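Local atomic coordinates of DegV domain-containing protein Cgl2349/cg2579 (Corynebacterium glutamicum, PDB entry 3EGL), a protein that binds long-chain fatty acids such as palmitate and may take part in lipid transport or fatty acid metabolism. Residues 53-58 against 87-92. Sequence-based numbering, arbitrary orientation.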
ATOM      1  N   SER A  53     -19.127   0.522  -6.876  1.00 22.93           N
ATOM      2  CA  SER A  53     -18.084   1.462  -7.023  1.00 24.30           C
ATOM      3  C   SER A  53     -17.514   1.442  -8.475  1.00 24.28           C
ATOM      4  O   SER A  53     -17.276   2.503  -9.088  1.00 23.42           O
ATOM      5  CB  SER A  53     -17.033   1.083  -6.024  1.00 24.17           C
ATOM      6  OG  SER A  53     -16.078   2.075  -6.015  1.00 31.16           O
ATOM      7  N   TYR A  54     -17.352   0.238  -9.024  1.00 23.79           N
ATOM      8  CA  TYR A  54     -16.806   0.053 -10.379  1.00 23.08           C
ATOM      9  C   TYR A  54     -17.797   0.533 -11.451  1.00 23.89           C
ATOM     10  O   TYR A  54     -17.394   1.117 -12.469  1.00 22.99           O
ATOM     11  CB  TYR A  54     -16.470  -1.436 -10.638  1.00 22.31           C
ATOM     12  CG  TYR A  54     -15.366  -2.041  -9.754  1.00 20.12           C
ATOM     13  CD1 TYR A  54     -14.499  -1.224  -9.032  1.00 19.67           C
ATOM     14  CD2 TYR A  54     -15.169  -3.438  -9.706  1.00 18.74           C
ATOM     15  CE1 TYR A  54     -13.480  -1.764  -8.242  1.00 19.57           C
ATOM     16  CE2 TYR A  54     -14.153  -4.009  -8.956  1.00 17.58           C
ATOM     17  CZ  TYR A  54     -13.316  -3.164  -8.222  1.00 19.70           C
ATOM     18  OH  TYR A  54     -12.341  -3.695  -7.450  1.00 19.03           O
ATOM     19  N   ALA A  55     -19.086   0.250 -11.239  1.00 23.27           N
ATOM     20  CA  ALA A  55     -20.091   0.611 -12.223  1.00 23.11           C
ATOM     21  C   ALA A  55     -20.122   2.114 -12.272  1.00 23.42           C
ATOM     22  O   ALA A  55     -20.253   2.697 -13.337  1.00 22.58           O
ATOM     23  CB  ALA A  55     -21.456   0.082 -11.835  1.00 22.01           C
ATOM     24  N   ARG A  56     -20.006   2.742 -11.106  1.00 23.98           N
ATOM     25  CA  ARG A  56     -20.060   4.193 -11.075  1.00 24.62           C
ATOM     26  C   ARG A  56     -18.851   4.856 -11.813  1.00 24.86           C
ATOM     27  O   ARG A  56     -19.019   5.844 -12.576  1.00 25.23           O
ATOM     28  CB  ARG A  56     -20.354   4.702  -9.660  1.00 23.66           C
ATOM     29  CG  ARG A  56     -19.607   5.917  -9.331  1.00 25.79           C
ATOM     30  CD  ARG A  56     -20.228   6.857  -8.279  1.00 27.08           C
ATOM     31  NE  ARG A  56     -21.249   6.348  -7.358  1.00 25.76           N
ATOM     32  CZ  ARG A  56     -22.439   6.942  -7.214  1.00 25.71           C
ATOM     33  NH1 ARG A  56     -22.756   8.028  -7.932  1.00 21.73           N
ATOM     34  NH2 ARG A  56     -23.316   6.463  -6.357  1.00 27.07           N
ATOM     35  N   GLN A  57     -17.671   4.262 -11.677  1.00 24.44           N
ATOM     36  CA  GLN A  57     -16.504   4.759 -12.417  1.00 24.35           C
ATOM     37  C   GLN A  57     -16.575   4.451 -13.930  1.00 24.26           C
ATOM     38  O   GLN A  57     -16.138   5.267 -14.736  1.00 24.05           O
ATOM     39  CB  GLN A  57     -15.170   4.294 -11.793  1.00 23.83           C
ATOM     40  CG  GLN A  57     -14.846   4.918 -10.400  1.00 24.68           C
ATOM     41  CD  GLN A  57     -15.269   6.376 -10.317  1.00 27.80           C
ATOM     42  OE1 GLN A  57     -16.032   6.744  -9.442  1.00 30.73           O
ATOM     43  NE2 GLN A  57     -14.823   7.194 -11.259  1.00 25.08           N
ATOM     44  N   LEU A  58     -17.137   3.300 -14.299  1.00 22.99           N
ATOM     45  CA  LEU A  58     -17.418   2.988 -15.676  1.00 23.30           C
ATOM     46  C   LEU A  58     -18.362   3.987 -16.293  1.00 24.07           C
ATOM     47  O   LEU A  58     -18.089   4.496 -17.373  1.00 24.58           O
ATOM     48  CB  LEU A  58     -18.006   1.591 -15.849  1.00 22.75           C
ATOM     49  CG  LEU A  58     -16.999   0.451 -15.779  1.00 24.14           C
ATOM     50  CD1 LEU A  58     -17.747  -0.871 -15.643  1.00 22.15           C
ATOM     51  CD2 LEU A  58     -16.066   0.438 -17.045  1.00 21.73           C
ATOM     52  N   ALA A  87     -16.265  -9.500 -12.569  1.00 21.40           N
ATOM     53  CA  ALA A  87     -16.833 -10.467 -13.487  1.00 22.14           C
ATOM     54  C   ALA A  87     -18.281 -10.107 -13.811  1.00 23.66           C
ATOM     55  O   ALA A  87     -18.955 -10.796 -14.578  1.00 24.24           O
ATOM     56  CB  ALA A  87     -16.739 -11.859 -12.899  1.00 20.73           C
ATOM     57  N   VAL A  88     -18.788  -9.050 -13.204  1.00 24.83           N
ATOM     58  CA  VAL A  88     -20.168  -8.693 -13.437  1.00 26.59           C
ATOM     59  C   VAL A  88     -20.256  -7.771 -14.693  1.00 26.51           C
ATOM     60  O   VAL A  88     -21.316  -7.597 -15.263  1.00 26.71           O
ATOM     61  CB  VAL A  88     -20.795  -8.084 -12.132  1.00 26.77           C
ATOM     62  CG1 VAL A  88     -21.002  -6.599 -12.253  1.00 29.07           C
ATOM     63  CG2 VAL A  88     -22.102  -8.673 -11.878  1.00 29.04           C
ATOM     64  N   PHE A  89     -19.133  -7.219 -15.135  1.00 26.05           N
ATOM     65  CA  PHE A  89     -19.118  -6.322 -16.293  1.00 26.28           C
ATOM     66  C   PHE A  89     -18.659  -7.082 -17.528  1.00 27.85           C
ATOM     67  O   PHE A  89     -18.204  -8.190 -17.427  1.00 28.12           O
ATOM     68  CB  PHE A  89     -18.257  -5.086 -15.994  1.00 24.42           C
ATOM     69  CG  PHE A  89     -18.694  -4.370 -14.765  1.00 22.14           C
ATOM     70  CD1 PHE A  89     -19.778  -3.484 -14.807  1.00 20.84           C
ATOM     71  CD2 PHE A  89     -18.105  -4.655 -13.530  1.00 18.10           C
ATOM     72  CE1 PHE A  89     -20.262  -2.842 -13.603  1.00 21.22           C
ATOM     73  CE2 PHE A  89     -18.574  -4.031 -12.315  1.00 17.42           C
ATOM     74  CZ  PHE A  89     -19.649  -3.124 -12.354  1.00 18.15           C
ATOM     75  N   ASP A  90     -18.821  -6.511 -18.705  1.00 30.48           N
ATOM     76  CA  ASP A  90     -18.268  -7.119 -19.924  1.00 33.23           C
ATOM     77  C   ASP A  90     -16.797  -7.396 -19.792  1.00 34.56           C
ATOM     78  O   ASP A  90     -16.072  -6.641 -19.142  1.00 34.69           O
ATOM     79  CB  ASP A  90     -18.446  -6.189 -21.114  1.00 33.66           C
ATOM     80  CG  ASP A  90     -19.899  -5.897 -21.401  1.00 35.46           C
ATOM     81  OD1 ASP A  90     -20.762  -6.684 -20.966  1.00 37.89           O
ATOM     82  OD2 ASP A  90     -20.181  -4.872 -22.054  1.00 40.97           O
ATOM     83  N   ASP A  91     -16.359  -8.492 -20.410  1.00 36.55           N
ATOM     84  CA  ASP A  91     -14.948  -8.856 -20.458  1.00 37.58           C
ATOM     85  C   ASP A  91     -13.992  -7.658 -20.506  1.00 36.70           C
ATOM     86  O   ASP A  91     -14.068  -6.757 -21.374  1.00 35.80           O
ATOM     87  CB  ASP A  91     -14.676  -9.786 -21.654  1.00 39.83           C
ATOM     88  CG  ASP A  91     -13.426 -10.654 -21.437  1.00 44.48           C
ATOM     89  OD1 ASP A  91     -13.471 -11.529 -20.506  1.00 47.69           O
ATOM     90  OD2 ASP A  91     -12.415 -10.435 -22.176  1.00 47.18           O
ATOM     91  N   ASP A  92     -13.125  -7.657 -19.515  1.00 35.99           N
ATOM     92  CA  ASP A  92     -12.075  -6.675 -19.360  1.00 35.31           C
ATOM     93  C   ASP A  92     -12.487  -5.192 -19.327  1.00 33.59           C
ATOM     94  O   ASP A  92     -11.695  -4.324 -19.679  1.00 34.00           O
ATOM     95  CB  ASP A  92     -10.941  -6.925 -20.372  1.00 36.00           C
ATOM     96  CG  ASP A  92      -9.558  -6.420 -19.851  1.00 38.94           C
ATOM     97  OD1 ASP A  92      -9.257  -6.518 -18.599  1.00 38.64           O
ATOM     98  OD2 ASP A  92      -8.793  -5.920 -20.722  1.00 40.44           O
TER
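The ring of Phe89 has Leu58 over one face and Val88, its own neighbour in the loop, over the other. Leu58 supplies a CH-pi contact: its CD1 sits 3.8 Å from the centroid of the Phe89 ring, 28° off the normal, displaced toward the rim, where Leu58 CD1 is 3.4 Å from Phe89 CD1. Within the loop, Val88 CG1 stands 3.5 Å above the plane of the Phe89 ring on the opposite face. The far end of the ring meets the helix obliquely: Ala55 CB touches Phe89 CE1 at 3.6 Å, Ala55 N lies 3.6 Å from Phe89 CZ, and Tyr54 CB approaches Phe89 CE2 at 3.7 Å. Phe89 CE2 in turn comes in at the edge of the Tyr54 ring, near its plane. With CG of Phe89 anti to its carbonyl carbon (chi1 -55°), the ring reaches from the loop to the helix. One aromatic can thus fasten a loop to a helix by van der Waals and CH-pi contact, with no hydrogen bond between 53-58 and 87-92. Tyr54 OH is hydrogen-bonded to His70. In this alpha-beta-alpha sandwich, Tyr54 on Ala68 and Leu58 on Val66 set helix 47-60 on strand 66-69, while Phe89 joins it to the loop linking helix 78-86 to edge strand 94-97.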